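Local coordinates for putative Fe-S biosynthesis protein (Lactobacillus acidophilus, PDB 2QGO), which probably takes part in the biosynthesis of iron-sulphur clusters, at residues R19-D23 with K24-L28; S77-D80 with K81-G85. All coordinates share one frame; numbering follows the deposited sequence.

Interactions 1 and 2 are both local turns of the chain, partly buried, with centres about 19 Å apart and on opposite sides of the chain's centre. Interaction 1 leads from helix 10-18 into strand 25-30; interaction 2 follows strand 73-76, which neighbours strand 25-30 in the sheet. In residues 19-28 the buried residues that touch are the apolar Ile21 and Leu26, beside a beta-turn bond and a water bridge. In residues 77-85 they are Asp80 and Leu84, with Asp78, Phe79, Thr82 and Met83 exposed, and side-chain polar groups do more: a serine cap, a threonine hydroxyl and a salt bridge. The two meet where Leu28 CD2 packs 4.1 Å from Leu84 CD2.

Interaction 1 (R19-D23 with K24-L28); sequences REILD and KILIL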
loop_
_atom_site.group_PDB
_atom_site.type_symbol
_atom_site.label_atom_id
_atom_site.label_comp_id
_atom_site.label_asym_id
_atom_site.label_seq_id
_atom_site.Cartn_x
_atom_site.Cartn_y
_atom_site.Cartn_z
ATOM N N ARG A 19 -13.107 -3.235 3.902
ATOM C CA ARG A 19 -12.054 -4.063 4.471
ATOM C C ARG A 19 -11.590 -3.531 5.830
ATOM O O ARG A 19 -10.678 -4.078 6.453
ATOM C CB ARG A 19 -10.889 -4.154 3.479
ATOM C CG ARG A 19 -11.208 -5.039 2.256
ATOM C CD ARG A 19 -11.061 -6.523 2.603
ATOM N NE ARG A 19 -9.705 -6.998 2.338
ATOM C CZ ARG A 19 -9.208 -8.165 2.736
ATOM N NH1 ARG A 19 -9.940 -9.018 3.443
ATOM N NH2 ARG A 19 -7.964 -8.484 2.416
ATOM N N GLU A 20 -12.230 -2.458 6.280
ATOM C CA GLU A 20 -11.933 -1.840 7.572
ATOM C C GLU A 20 -10.484 -1.416 7.768
ATOM O O GLU A 20 -9.967 -1.511 8.879
ATOM C CB GLU A 20 -12.297 -2.799 8.713
ATOM C CG GLU A 20 -13.733 -3.317 8.711
ATOM C CD GLU A 20 -14.760 -2.221 8.905
ATOM O OE1 GLU A 20 -14.394 -1.124 9.388
ATOM O OE2 GLU A 20 -15.942 -2.463 8.583
ATOM N N ILE A 21 -9.821 -0.940 6.720
ATOM C CA ILE A 21 -8.426 -0.545 6.866
ATOM C C ILE A 21 -8.099 0.882 6.417
ATOM O O ILE A 21 -6.941 1.280 6.441
ATOM C CB ILE A 21 -7.509 -1.504 6.086
ATOM C CG1 ILE A 21 -7.888 -1.471 4.603
ATOM C CG2 ILE A 21 -7.608 -2.915 6.663
ATOM C CD1 ILE A 21 -6.790 -1.954 3.686
ATOM N N LEU A 22 -9.113 1.644 6.008
ATOM C CA LEU A 22 -8.897 3.009 5.533
ATOM C C LEU A 22 -8.348 3.945 6.612
ATOM O O LEU A 22 -7.670 4.929 6.321
ATOM C CB LEU A 22 -10.207 3.578 4.976
ATOM C CG LEU A 22 -10.151 4.982 4.356
ATOM C CD1 LEU A 22 -9.196 5.006 3.169
ATOM C CD2 LEU A 22 -11.544 5.391 3.927
ATOM N N ASP A 23 -8.646 3.616 7.860
ATOM C CA ASP A 23 -8.232 4.396 9.018
ATOM C C ASP A 23 -6.912 3.902 9.604
ATOM O O ASP A 23 -6.428 4.437 10.597
ATOM C CB ASP A 23 -9.315 4.284 10.092
ATOM C CG ASP A 23 -9.462 2.855 10.620
ATOM O OD1 ASP A 23 -9.736 1.922 9.811
ATOM O OD2 ASP A 23 -9.286 2.661 11.848
ATOM N N LYS A 24 -6.337 2.876 8.993
ATOM C CA LYS A 24 -5.103 2.290 9.483
ATOM C C LYS A 24 -3.836 2.925 8.926
ATOM O O LYS A 24 -3.879 3.790 8.050
ATOM C CB LYS A 24 -5.075 0.803 9.133
ATOM C CG LYS A 24 -6.243 -0.010 9.664
ATOM C CD LYS A 24 -6.154 -0.205 11.160
ATOM C CE LYS A 24 -7.192 -1.194 11.639
ATOM N NZ LYS A 24 -7.134 -1.323 13.118
ATOM N N ILE A 25 -2.699 2.477 9.452
ATOM C CA ILE A 25 -1.420 2.940 8.959
ATOM C C ILE A 25 -1.224 2.099 7.702
ATOM O O ILE A 25 -1.199 0.869 7.771
ATOM C CB ILE A 25 -0.281 2.638 9.955
ATOM C CG1 ILE A 25 -0.536 3.375 11.275
ATOM C CG2 ILE A 25 1.064 3.015 9.341
ATOM C CD1 ILE A 25 -0.705 4.889 11.129
ATOM N N LEU A 26 -1.114 2.747 6.553
ATOM C CA LEU A 26 -0.932 2.007 5.307
ATOM C C LEU A 26 0.480 2.160 4.772
ATOM O O LEU A 26 1.057 3.244 4.811
ATOM C CB LEU A 26 -1.933 2.474 4.249
ATOM C CG LEU A 26 -3.403 2.329 4.630
ATOM C CD1 LEU A 26 -4.264 2.855 3.494
ATOM C CD2 LEU A 26 -3.728 0.856 4.926
ATOM N N ILE A 27 1.025 1.057 4.279
ATOM C CA ILE A 27 2.368 1.035 3.725
ATOM C C ILE A 27 2.314 0.507 2.301
ATOM O O ILE A 27 1.946 -0.644 2.075
ATOM C CB ILE A 27 3.287 0.117 4.560
ATOM C CG1 ILE A 27 3.378 0.641 5.993
ATOM C CG2 ILE A 27 4.659 0.011 3.906
ATOM C CD1 ILE A 27 4.066 -0.319 6.955
ATOM N N LEU A 28 2.671 1.356 1.345
ATOM C CA LEU A 28 2.682 0.965 -0.060
ATOM C C LEU A 28 4.114 0.591 -0.412
ATOM O O LEU A 28 5.030 1.383 -0.236
ATOM C CB LEU A 28 2.210 2.127 -0.941
ATOM C CG LEU A 28 2.304 1.977 -2.467
ATOM C CD1 LEU A 28 1.459 0.784 -2.934
ATOM C CD2 LEU A 28 1.821 3.278 -3.138
HETATM O O HOH W 1 -5.264 6.018 7.281
#
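Lys24 closes a type I beta turn on Ile21: its backbone N donates to Ile21 O at 3.1 Å, with an N-H...O angle of 157°. The side chain of Lys24 then folds back over the turn. CG lies beside the backbone N and opposite the carbonyl carbon (chi1 -57°), and a further bend at chi2 lays the chain along the backbone, with Lys24 CG 3.6 Å from Ile21 CA and Lys24 CE 3.9 Å from Glu20 O. Asp23 runs alongside and points the same way, but its OD2 stays 4.7 Å from Lys24 NZ; the ammonium group instead forms a salt bridge with Asp56. A water bridges Leu22 O (2.8 Å) and Lys24 O (2.7 Å), across the second half of the turn. The side chain of Ile25, where the strand begins, starts off away from the turn and packs on Lys73 and Tyr75 of strand 73-76. Leu26 faces back toward the turn: Leu26 CD2 sits 3.6 Å from Ile21 O and 4.3 Å from Ile21 CD1, so the carbonyl that accepts the turn bond is also flanked by a methyl group. Glu20, with positive phi, ends helix 10-18 in a Schellman motif, and Leu22 packs back on Val13 and Leu16 of that helix. Ile21 and Leu26 both rest on Trp54, while strand 25-30 pairs with strand 50-55 on one edge and strand 73-76 on the other.

Interaction 2 (S77-D80 with K81-G85); sequences SDFD and KTMLG
Asp78 and Lys81 lie side by side and point the same way, joined by a salt bridge from Lys81 NZ to Asp78 OD1. The modelled separation of these two atoms, 2.4 Å, is unusually short, and its exact value is doubtful. Lys81 reaches the carboxylate by placing CG between its backbone N and carbonyl carbon (chi1 66°) and extending from there, so that the methylenes pass over the backbone of Asp78, with Lys81 CD 3.8 Å from Asp78 CA. With an alanine here the carboxylate of Asp78 would probably lose its charged partner, and the backbone under the methylenes its cover.

Backbone bonds hold the turn itself. Lys81 N donates to Ser77 O at 2.9 Å, and Met83 N donates to Asp80 O at 3.2 Å. A side-chain donor adds to them: Thr82 OG1 bonds to Phe79 O at 2.7 Å, turning the hydroxyl back onto the preceding turn. At the start of the turn, Ser77 OG accepts from Asp80 N at 3.2 Å and donates to Asp80 OD2, on the anti side of the carboxylate, at 2.7 Å. Asp80 OD1 takes a bond from Thr30 N, which fastens the turn to strand 25-30.

The apolar pair is Met83 CE and Phe79 CZ, 4.3 Å apart, the methyl meeting the ring obliquely. Leu84 CG sits against the carbonyl oxygen of Asp80, and the Leu84 side chain also touches Leu28 and Thr76.

The arrangement is that of a short, weakly bonded helix begun by a serine N-cap, in the connection between strands 73-76 and 88-93.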
loop_
_atom_site.group_PDB
_atom_site.type_symbol
_atom_site.label_atom_id
_atom_site.label_comp_id
_atom_site.label_asym_id
_atom_site.label_seq_id
_atom_site.Cartn_x
_atom_site.Cartn_y
_atom_site.Cartn_z
ATOM N N SER A 77 9.076 3.556 1.812
ATOM C CA SER A 77 10.479 3.677 2.197
ATOM C C SER A 77 11.296 4.331 1.093
ATOM O O SER A 77 10.818 4.516 -0.030
ATOM C CB SER A 77 11.071 2.300 2.539
ATOM O OG SER A 77 11.116 1.438 1.415
ATOM N N ASP A 78 12.531 4.695 1.409
ATOM C CA ASP A 78 13.376 5.333 0.412
ATOM C C ASP A 78 13.615 4.383 -0.749
ATOM O O ASP A 78 13.680 4.793 -1.908
ATOM C CB ASP A 78 14.685 5.804 1.061
ATOM C CG ASP A 78 14.490 7.084 1.875
ATOM O OD1 ASP A 78 13.882 8.033 1.326
ATOM O OD2 ASP A 78 14.931 7.153 3.053
ATOM N N PHE A 79 13.705 3.098 -0.449
ATOM C CA PHE A 79 13.903 2.110 -1.500
ATOM C C PHE A 79 12.676 1.967 -2.395
ATOM O O PHE A 79 12.779 1.952 -3.624
ATOM C CB PHE A 79 14.201 0.745 -0.897
ATOM C CG PHE A 79 14.200 -0.361 -1.909
ATOM C CD1 PHE A 79 15.204 -0.431 -2.879
ATOM C CD2 PHE A 79 13.184 -1.316 -1.917
ATOM C CE1 PHE A 79 15.197 -1.439 -3.843
ATOM C CE2 PHE A 79 13.166 -2.334 -2.879
ATOM C CZ PHE A 79 14.172 -2.396 -3.843
ATOM N N ASP A 80 11.515 1.823 -1.767
ATOM C CA ASP A 80 10.272 1.644 -2.509
ATOM C C ASP A 80 9.817 2.875 -3.293
ATOM O O ASP A 80 9.141 2.736 -4.306
ATOM C CB ASP A 80 9.154 1.190 -1.559
ATOM C CG ASP A 80 9.362 -0.222 -1.041
ATOM O OD1 ASP A 80 9.265 -1.185 -1.841
ATOM O OD2 ASP A 80 9.623 -0.375 0.172
ATOM N N LYS A 81 10.191 4.072 -2.852
ATOM C CA LYS A 81 9.753 5.271 -3.563
ATOM C C LYS A 81 10.352 5.438 -4.957
ATOM O O LYS A 81 9.784 6.144 -5.795
ATOM C CB LYS A 81 10.020 6.528 -2.732
ATOM C CG LYS A 81 11.485 6.811 -2.515
ATOM C CD LYS A 81 11.717 8.067 -1.679
ATOM C CE LYS A 81 13.215 8.325 -1.582
ATOM N NZ LYS A 81 13.570 9.421 -0.643
ATOM N N THR A 82 11.481 4.787 -5.225
ATOM C CA THR A 82 12.097 4.908 -6.538
ATOM C C THR A 82 11.293 4.182 -7.616
ATOM O O THR A 82 11.388 4.519 -8.803
ATOM C CB THR A 82 13.554 4.390 -6.533
ATOM O OG1 THR A 82 13.614 3.106 -5.904
ATOM C CG2 THR A 82 14.444 5.350 -5.773
ATOM N N MET A 83 10.493 3.198 -7.214
ATOM C CA MET A 83 9.676 2.469 -8.179
ATOM C C MET A 83 8.234 2.967 -8.236
ATOM O O MET A 83 7.417 2.441 -8.998
ATOM C CB MET A 83 9.695 0.971 -7.875
ATOM C CG MET A 83 10.473 0.162 -8.917
ATOM S SD MET A 83 11.359 -1.169 -8.107
ATOM C CE MET A 83 12.580 -0.204 -7.214
ATOM N N LEU A 84 7.913 3.969 -7.423
ATOM C CA LEU A 84 6.567 4.527 -7.433
ATOM C C LEU A 84 6.614 5.640 -8.465
ATOM O O LEU A 84 7.684 5.934 -9.003
ATOM C CB LEU A 84 6.189 5.067 -6.049
ATOM C CG LEU A 84 6.197 3.977 -4.967
ATOM C CD1 LEU A 84 5.851 4.564 -3.601
ATOM C CD2 LEU A 84 5.201 2.887 -5.354
ATOM N N GLY A 85 5.473 6.252 -8.761
ATOM C CA GLY A 85 5.475 7.303 -9.762
ATOM C C GLY A 85 4.827 8.581 -9.289
ATOM O O GLY A 85 4.263 8.618 -8.198
#